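Local structure of beta-lactamase (Sphaerobacter thermophilus, 4EWF) at residues 9-22 / 32-44. The protein probably hydrolyses the amide bond of beta-lactam rings, giving substituted beta-amino acids. Sequence-based numbering, arbitrary orientation.
Sequences IDWSGVAAAVAAAE and IVAPGGETFRHNG
I32 meets V14 through its CD1, 4.1 Å from V14 CG1, and the same side chain touches I259 of helix 249-266, so it packs against both helices. A34 follows with a single apolar contact, its CB facing I9 CD1. After the type I turn from A34 to G37, the extended side chain of E38 runs alongside W11, pointing the other way. W11 NE1 donates to E38 OE1 at 2.9 Å (N-H...O 162°); the acceptor lies close to the indole plane, whereas the donor approaches from above the carboxylate plane. Two waters complete the grip on this carboxylate: one links OE2 to I9 N, the other OE1 to I9 O. F40 CB then stands over the six-membered ring of W11, almost on the ring normal, while I9 CG2 lies against the opposite indole face, near its rim. With F40 CG anti to its own N (chi1 172°), the phenyl ring comes to lie against V14 CG1, which sits over its centre, 3.7 Å from the centroid. Two residues along the strand, H42 is met in the same way by V18, one helical turn after V14: V18 CG1 lies 3.5 Å from the imidazole centroid, and H42 NE2 donates to E22 OE2 at 3.0 Å, nearly in the ring plane. E22 OE2 also accepts from V28 N, which ties this carboxylate to the neighbouring strand; N43 ND2 reaches V28 O. The axes of helix 12-22 and strand 39-42 approach to 10.2 Å, at an angle of 23°, consistent with the N-terminal helix lying along the edge strand of the five-stranded antiparallel sheet, beside helix 249-266, as in the alpha/beta domain of class A beta-lactamases.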
# COMPACT_ATOMS: atom_id res chain seq x y z
N ILE A 9 -22.56 11.93 -6.84
CA ILE A 9 -21.19 12.40 -6.58
C ILE A 9 -20.61 13.28 -7.68
O ILE A 9 -20.64 12.92 -8.85
CB ILE A 9 -20.23 11.21 -6.32
CG1 ILE A 9 -20.69 10.40 -5.12
CG2 ILE A 9 -18.81 11.72 -6.10
CD1 ILE A 9 -19.96 9.09 -4.95
N ASP A 10 -20.09 14.44 -7.29
CA ASP A 10 -19.37 15.33 -8.20
C ASP A 10 -17.87 15.03 -8.08
O ASP A 10 -17.26 15.35 -7.06
CB ASP A 10 -19.66 16.79 -7.80
CG ASP A 10 -19.02 17.82 -8.73
OD1 ASP A 10 -18.13 17.47 -9.53
OD2 ASP A 10 -19.39 19.02 -8.65
N TRP A 11 -17.27 14.41 -9.11
CA TRP A 11 -15.85 14.08 -9.10
C TRP A 11 -14.94 15.16 -9.68
O TRP A 11 -13.74 14.97 -9.77
CB TRP A 11 -15.57 12.77 -9.86
CG TRP A 11 -16.17 11.54 -9.26
CD1 TRP A 11 -17.27 10.85 -9.72
CD2 TRP A 11 -15.71 10.85 -8.10
NE1 TRP A 11 -17.51 9.77 -8.90
CE2 TRP A 11 -16.56 9.74 -7.91
CE3 TRP A 11 -14.65 11.04 -7.21
CZ2 TRP A 11 -16.39 8.83 -6.86
CZ3 TRP A 11 -14.48 10.14 -6.16
CH2 TRP A 11 -15.35 9.05 -5.99
N SER A 12 -15.51 16.29 -10.08
CA SER A 12 -14.72 17.34 -10.74
C SER A 12 -13.53 17.82 -9.91
O SER A 12 -12.49 18.17 -10.47
CB SER A 12 -15.60 18.53 -11.16
OG SER A 12 -16.08 19.22 -10.02
N GLY A 13 -13.66 17.84 -8.59
CA GLY A 13 -12.57 18.26 -7.73
C GLY A 13 -11.44 17.24 -7.72
O GLY A 13 -10.27 17.59 -7.74
N VAL A 14 -11.80 15.97 -7.70
CA VAL A 14 -10.81 14.91 -7.80
C VAL A 14 -10.09 14.98 -9.16
O VAL A 14 -8.86 14.90 -9.23
CB VAL A 14 -11.46 13.52 -7.61
CG1 VAL A 14 -10.42 12.41 -7.76
CG2 VAL A 14 -12.16 13.45 -6.25
N ALA A 15 -10.86 15.15 -10.23
CA ALA A 15 -10.27 15.30 -11.56
C ALA A 15 -9.33 16.51 -11.63
O ALA A 15 -8.25 16.43 -12.21
CB ALA A 15 -11.34 15.37 -12.64
N ALA A 16 -9.74 17.64 -11.04
CA ALA A 16 -8.88 18.83 -11.00
C ALA A 16 -7.57 18.58 -10.24
O ALA A 16 -6.52 19.07 -10.65
CB ALA A 16 -9.61 20.03 -10.37
N ALA A 17 -7.64 17.86 -9.13
CA ALA A 17 -6.45 17.53 -8.35
C ALA A 17 -5.49 16.68 -9.18
O ALA A 17 -4.27 16.85 -9.15
CB ALA A 17 -6.84 16.79 -7.06
N VAL A 18 -6.06 15.73 -9.92
CA VAL A 18 -5.27 14.87 -10.79
C VAL A 18 -4.60 15.71 -11.88
O VAL A 18 -3.40 15.58 -12.12
CB VAL A 18 -6.13 13.74 -11.42
CG1 VAL A 18 -5.38 13.00 -12.54
CG2 VAL A 18 -6.57 12.76 -10.34
N ALA A 19 -5.38 16.58 -12.52
CA ALA A 19 -4.86 17.39 -13.62
C ALA A 19 -3.71 18.27 -13.14
O ALA A 19 -2.71 18.41 -13.83
CB ALA A 19 -5.97 18.25 -14.24
N ALA A 20 -3.84 18.84 -11.94
CA ALA A 20 -2.79 19.67 -11.40
C ALA A 20 -1.53 18.84 -11.11
O ALA A 20 -0.42 19.32 -11.28
CB ALA A 20 -3.25 20.38 -10.13
N ALA A 21 -1.71 17.61 -10.66
CA ALA A 21 -0.57 16.77 -10.34
C ALA A 21 0.20 16.43 -11.62
O ALA A 21 1.43 16.30 -11.60
CB ALA A 21 -1.03 15.50 -9.62
N GLU A 22 -0.51 16.30 -12.73
CA GLU A 22 0.10 15.89 -13.99
C GLU A 22 0.58 17.06 -14.85
O GLU A 22 1.18 16.86 -15.91
CB GLU A 22 -0.89 15.05 -14.81
CG GLU A 22 -1.28 13.76 -14.14
CD GLU A 22 -2.18 12.90 -15.01
OE1 GLU A 22 -2.99 13.47 -15.77
OE2 GLU A 22 -2.06 11.65 -14.95
N ILE A 32 -10.48 5.05 -6.86
CA ILE A 32 -10.99 5.46 -5.57
C ILE A 32 -12.41 4.97 -5.47
O ILE A 32 -13.24 5.26 -6.33
CB ILE A 32 -10.95 7.00 -5.43
CG1 ILE A 32 -9.50 7.49 -5.44
CG2 ILE A 32 -11.71 7.45 -4.16
CD1 ILE A 32 -9.33 8.98 -5.71
N VAL A 33 -12.70 4.19 -4.44
CA VAL A 33 -14.02 3.61 -4.33
C VAL A 33 -14.81 4.25 -3.20
O VAL A 33 -14.40 4.18 -2.05
CB VAL A 33 -13.96 2.09 -4.10
CG1 VAL A 33 -15.36 1.50 -4.16
CG2 VAL A 33 -13.03 1.44 -5.14
N ALA A 34 -15.94 4.86 -3.54
CA ALA A 34 -16.79 5.50 -2.54
C ALA A 34 -17.50 4.46 -1.71
O ALA A 34 -17.66 3.32 -2.14
CB ALA A 34 -17.82 6.42 -3.23
N PRO A 35 -17.95 4.85 -0.51
CA PRO A 35 -18.76 4.00 0.36
C PRO A 35 -19.84 3.25 -0.41
O PRO A 35 -20.00 2.04 -0.24
CB PRO A 35 -19.39 5.00 1.32
CG PRO A 35 -18.35 6.05 1.46
CD PRO A 35 -17.70 6.16 0.10
N GLY A 36 -20.58 3.94 -1.27
CA GLY A 36 -21.59 3.25 -2.05
C GLY A 36 -21.09 2.15 -2.99
O GLY A 36 -21.84 1.26 -3.36
N GLY A 37 -19.82 2.21 -3.38
CA GLY A 37 -19.28 1.32 -4.39
C GLY A 37 -18.97 2.06 -5.69
O GLY A 37 -18.28 1.54 -6.57
N GLU A 38 -19.49 3.29 -5.80
CA GLU A 38 -19.19 4.11 -6.97
C GLU A 38 -17.69 4.41 -7.07
O GLU A 38 -17.04 4.75 -6.08
CB GLU A 38 -19.98 5.42 -7.00
CG GLU A 38 -19.67 6.19 -8.28
CD GLU A 38 -20.47 7.47 -8.45
OE1 GLU A 38 -19.98 8.35 -9.18
OE2 GLU A 38 -21.58 7.58 -7.87
N THR A 39 -17.13 4.29 -8.27
CA THR A 39 -15.68 4.26 -8.41
C THR A 39 -15.14 5.32 -9.37
O THR A 39 -15.57 5.41 -10.53
CB THR A 39 -15.21 2.85 -8.82
OG1 THR A 39 -15.59 1.92 -7.79
CG2 THR A 39 -13.68 2.81 -8.99
N PHE A 40 -14.22 6.13 -8.88
CA PHE A 40 -13.50 7.05 -9.75
C PHE A 40 -12.23 6.34 -10.25
O PHE A 40 -11.49 5.74 -9.46
CB PHE A 40 -13.10 8.30 -8.97
CG PHE A 40 -12.18 9.22 -9.73
CD1 PHE A 40 -12.69 10.26 -10.50
CD2 PHE A 40 -10.80 9.04 -9.67
CE1 PHE A 40 -11.84 11.11 -11.20
CE2 PHE A 40 -9.94 9.89 -10.35
CZ PHE A 40 -10.45 10.91 -11.12
N ARG A 41 -11.98 6.43 -11.56
CA ARG A 41 -10.81 5.83 -12.18
C ARG A 41 -10.14 6.83 -13.11
O ARG A 41 -10.79 7.48 -13.94
CB ARG A 41 -11.20 4.58 -13.00
CG ARG A 41 -11.71 3.40 -12.18
CD ARG A 41 -11.82 2.11 -13.02
NE ARG A 41 -12.81 1.20 -12.44
CZ ARG A 41 -12.52 0.25 -11.56
NH1 ARG A 41 -11.27 0.05 -11.17
NH2 ARG A 41 -13.48 -0.53 -11.07
N HIS A 42 -8.83 6.96 -12.95
CA HIS A 42 -8.00 7.71 -13.88
C HIS A 42 -6.75 6.87 -14.11
O HIS A 42 -5.99 6.61 -13.15
CB HIS A 42 -7.62 9.07 -13.29
CG HIS A 42 -6.66 9.84 -14.14
ND1 HIS A 42 -7.08 10.67 -15.16
CD2 HIS A 42 -5.31 9.91 -14.11
CE1 HIS A 42 -6.02 11.22 -15.73
NE2 HIS A 42 -4.94 10.77 -15.12
N ASN A 43 -6.55 6.42 -15.34
CA ASN A 43 -5.43 5.50 -15.65
C ASN A 43 -5.49 4.29 -14.73
O ASN A 43 -4.47 3.82 -14.22
CB ASN A 43 -4.08 6.20 -15.48
CG ASN A 43 -3.78 7.17 -16.61
OD1 ASN A 43 -4.21 6.97 -17.73
ND2 ASN A 43 -3.02 8.22 -16.31
N GLY A 44 -6.71 3.83 -14.48
CA GLY A 44 -6.94 2.80 -13.49
C GLY A 44 -6.27 1.49 -13.82
O GLY A 44 -5.91 0.74 -12.91
O HOH W 1 -23.38 9.39 -7.47
O HOH W 2 -21.01 10.59 -10.11